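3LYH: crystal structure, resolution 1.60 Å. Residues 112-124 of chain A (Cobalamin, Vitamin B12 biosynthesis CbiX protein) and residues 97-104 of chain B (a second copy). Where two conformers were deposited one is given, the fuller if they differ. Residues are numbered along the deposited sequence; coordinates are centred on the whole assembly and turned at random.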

# COMPACT_ATOMS: atom_id res chain seq x y z
N ALA A 112 -0.16 10.43 4.72
CA ALA A 112 0.17 10.59 3.32
C ALA A 112 -1.09 10.47 2.44
O ALA A 112 -1.28 11.23 1.49
CB ALA A 112 1.24 9.55 2.91
N ILE A 113 -1.93 9.49 2.76
CA ILE A 113 -3.16 9.29 2.00
C ILE A 113 -4.04 10.56 2.05
O ILE A 113 -4.58 11.00 1.03
CB ILE A 113 -3.93 8.03 2.49
CG1 ILE A 113 -3.16 6.77 2.07
CG2 ILE A 113 -5.32 7.97 1.87
CD1 ILE A 113 -3.54 5.52 2.83
N ARG A 114 -4.21 11.14 3.24
CA ARG A 114 -4.93 12.41 3.35
C ARG A 114 -4.33 13.52 2.46
O ARG A 114 -5.08 14.19 1.77
CB ARG A 114 -4.97 12.88 4.79
CG ARG A 114 -5.83 14.10 4.96
CD ARG A 114 -5.90 14.63 6.32
NE ARG A 114 -4.56 14.92 6.81
CZ ARG A 114 -4.18 14.87 8.08
NH1 ARG A 114 -5.02 14.47 9.05
NH2 ARG A 114 -2.93 15.16 8.39
N ASP A 115 -3.00 13.63 2.43
CA ASP A 115 -2.32 14.61 1.57
C ASP A 115 -2.60 14.35 0.09
O ASP A 115 -2.81 15.29 -0.71
CB ASP A 115 -0.78 14.61 1.80
CG ASP A 115 -0.36 15.06 3.22
OD1 ASP A 115 -1.13 15.77 3.89
OD2 ASP A 115 0.77 14.69 3.66
N VAL A 116 -2.61 13.07 -0.30
CA VAL A 116 -2.90 12.72 -1.66
C VAL A 116 -4.35 13.07 -2.01
O VAL A 116 -4.64 13.57 -3.11
CB VAL A 116 -2.60 11.22 -1.93
CG1 VAL A 116 -3.10 10.81 -3.28
CG2 VAL A 116 -1.04 10.96 -1.82
N VAL A 117 -5.26 12.80 -1.08
CA VAL A 117 -6.67 13.09 -1.26
C VAL A 117 -6.86 14.60 -1.49
O VAL A 117 -7.63 15.04 -2.36
CB VAL A 117 -7.52 12.53 -0.06
CG1 VAL A 117 -8.91 13.15 -0.11
CG2 VAL A 117 -7.62 11.00 -0.17
N LYS A 118 -6.15 15.40 -0.70
CA LYS A 118 -6.26 16.86 -0.84
C LYS A 118 -5.80 17.32 -2.21
O LYS A 118 -6.40 18.24 -2.78
CB LYS A 118 -5.49 17.56 0.26
CG LYS A 118 -6.19 17.51 1.58
CD LYS A 118 -5.42 18.25 2.62
CE LYS A 118 -6.13 18.21 3.93
NZ LYS A 118 -5.39 19.04 4.90
N GLU A 119 -4.74 16.70 -2.70
CA GLU A 119 -4.25 16.95 -4.07
C GLU A 119 -5.28 16.59 -5.12
O GLU A 119 -5.51 17.36 -6.07
CB GLU A 119 -2.96 16.17 -4.35
CG GLU A 119 -1.70 16.73 -3.84
CD GLU A 119 -0.47 15.90 -4.27
OE1 GLU A 119 -0.57 15.08 -5.19
OE2 GLU A 119 0.59 16.06 -3.66
N GLU A 120 -5.93 15.44 -4.93
CA GLU A 120 -6.97 14.98 -5.86
C GLU A 120 -8.23 15.86 -5.85
O GLU A 120 -8.87 16.02 -6.89
CB GLU A 120 -7.37 13.54 -5.61
CG GLU A 120 -6.29 12.54 -5.93
CD GLU A 120 -5.95 12.45 -7.41
OE1 GLU A 120 -6.60 13.09 -8.26
OE2 GLU A 120 -4.97 11.72 -7.70
N LEU A 121 -8.58 16.41 -4.68
CA LEU A 121 -9.68 17.37 -4.59
C LEU A 121 -9.38 18.66 -5.35
O LEU A 121 -10.29 19.27 -5.94
CB LEU A 121 -10.04 17.66 -3.13
CG LEU A 121 -10.80 16.53 -2.41
CD1 LEU A 121 -10.79 16.73 -0.93
CD2 LEU A 121 -12.26 16.42 -2.90
N GLU A 122 -8.12 19.08 -5.33
CA GLU A 122 -7.70 20.29 -6.04
C GLU A 122 -7.79 20.05 -7.56
O GLU A 122 -8.20 20.96 -8.30
CB GLU A 122 -6.30 20.72 -5.60
N ARG A 123 -7.44 18.84 -8.01
CA ARG A 123 -7.67 18.41 -9.40
C ARG A 123 -9.16 18.31 -9.77
O ARG A 123 -9.56 18.72 -10.85
CB ARG A 123 -6.98 17.06 -9.66
N SER A 124 -9.98 17.75 -8.88
CA SER A 124 -11.41 17.46 -9.18
C SER A 124 -12.30 18.71 -9.27
O SER A 124 -11.86 19.83 -8.96
CB SER A 124 -11.98 16.49 -8.14
OG SER A 124 -11.38 15.21 -8.25
N ILE B 97 -18.35 10.08 -11.74
CA ILE B 97 -17.30 9.52 -10.89
C ILE B 97 -15.98 9.52 -11.65
O ILE B 97 -15.86 8.81 -12.65
CB ILE B 97 -17.63 8.08 -10.43
CG1 ILE B 97 -19.03 7.98 -9.87
CG2 ILE B 97 -16.53 7.49 -9.46
CD1 ILE B 97 -19.53 6.51 -9.68
N ARG B 98 -15.03 10.32 -11.18
CA ARG B 98 -13.68 10.32 -11.69
C ARG B 98 -12.90 9.21 -10.99
O ARG B 98 -13.05 9.02 -9.80
CB ARG B 98 -13.00 11.65 -11.43
CG ARG B 98 -11.60 11.71 -11.97
CD ARG B 98 -11.03 13.14 -12.01
NE ARG B 98 -10.59 13.64 -10.71
CZ ARG B 98 -9.40 13.38 -10.14
NH1 ARG B 98 -8.50 12.58 -10.73
NH2 ARG B 98 -9.11 13.92 -8.96
N LEU B 99 -12.06 8.51 -11.74
CA LEU B 99 -11.17 7.50 -11.20
C LEU B 99 -9.77 8.10 -11.13
O LEU B 99 -9.14 8.37 -12.16
CB LEU B 99 -11.23 6.25 -12.10
CG LEU B 99 -10.22 5.14 -11.78
CD1 LEU B 99 -10.42 4.72 -10.32
CD2 LEU B 99 -10.33 3.99 -12.74
N ALA B 100 -9.30 8.40 -9.92
CA ALA B 100 -7.95 8.89 -9.70
C ALA B 100 -6.93 7.77 -9.86
O ALA B 100 -7.29 6.58 -9.80
CB ALA B 100 -7.85 9.53 -8.31
N GLU B 101 -5.65 8.14 -10.06
CA GLU B 101 -4.55 7.17 -10.04
C GLU B 101 -4.48 6.49 -8.65
O GLU B 101 -4.84 7.10 -7.65
CB GLU B 101 -3.20 7.84 -10.42
CG GLU B 101 -2.59 8.77 -9.34
CD GLU B 101 -1.31 9.54 -9.76
OE1 GLU B 101 -0.88 9.36 -10.93
OE2 GLU B 101 -0.78 10.34 -8.89
N PRO B 102 -3.98 5.24 -8.57
CA PRO B 102 -3.76 4.57 -7.29
C PRO B 102 -2.75 5.38 -6.45
O PRO B 102 -1.86 6.04 -7.03
CB PRO B 102 -3.17 3.23 -7.68
CG PRO B 102 -2.81 3.32 -9.03
CD PRO B 102 -3.50 4.40 -9.69
N ILE B 103 -2.91 5.36 -5.13
CA ILE B 103 -2.03 6.13 -4.22
C ILE B 103 -0.54 5.82 -4.46
O ILE B 103 0.29 6.69 -4.26
CB ILE B 103 -2.41 6.00 -2.75
CG1 ILE B 103 -2.27 4.57 -2.26
CG2 ILE B 103 -3.84 6.61 -2.49
CD1 ILE B 103 -2.43 4.42 -0.80
N GLY B 104 -0.21 4.59 -4.86
CA GLY B 104 1.18 4.26 -5.09
C GLY B 104 1.89 4.98 -6.21
O GLY B 104 3.11 4.93 -6.26
O HOH W 1 -5.21 10.92 -10.19
O HOH W 2 -4.38 9.25 -6.15

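Residues 112-123 of chain A form a helix, held by regular i to i+4 backbone hydrogen bonds, that packs against a segment of the second copy that runs from the end of a strand through a loop into a 3-10 segment. Contacts recur along it at Ile A113, Val A116, Glu A120 and Arg A123–Ser A124, the spacing of three to four residues that keeps one side of a helix turned to its partner, while Arg A114, Asp A115 and Lys A118 lie out of reach.

The contact begins with an apolar cluster around Ile B103. Ile A113, whose CA-to-CB bond points sideways, reaches it through its side chain, with CG1 3.8 Å from Ile B103 CD1. One turn later Val A116 points toward chain B, and its CG1 lies 4.3 Å from Ile B103 CG2, a looser approach. Ile B103 therefore meets two successive turns of the helix, and all three side chains are buried in the assembly.

Glu A120 marks the change from apolar to polar contact. Its side chain, with chi1 and chi2 both m, carries the carboxylate to Arg B98 and across Ala B100, whose CB lies 3.6 Å from Glu A120 CD. The salt bridge to Arg B98 is centred on one carboxylate oxygen: NH2 of Arg B98 donates to Glu A120 OE1 at 2.7 Å with a nearly straight angle of 161°, whereas NH1 of Arg B98 makes a weak hydrogen bond to the same OE1 at 3.2 Å and 135°.

The other oxygen, OE2, faces Glu B101, and here water mediates. Water 1 donates to Glu A120 OE2 (2.6 Å) and accepts from the backbone N of Glu B101 (2.8 Å); water 2 donates both to Glu A120 OE2 (3.0 Å) and to Glu B101 O (2.7 Å). The buried carboxylate is thus linked to the backbone of Glu B101 on both its N and O atoms. The carboxylates themselves come fairly close, with Glu A120 OE2 4.6 Å from Glu B101 OE2 in the conformer given, an approach of like charges without a direct bond.

Beyond Glu A120, Leu A121 and Glu A122 point away. Arg A123, modelled only to CB, places that atom 3.9 Å from Arg B98 NH2. Ser A124 then completes the polar end: its OG accepts from Arg B98 NH2 at 2.7 Å and from Arg B98 NE at 3.0 Å. Ser A124 OG and Glu A120 OE1 both lie at the edge of the guanidinium, near its plane, so Arg B98 joins two residues four positions apart in the sequence, with NH2 donating to both.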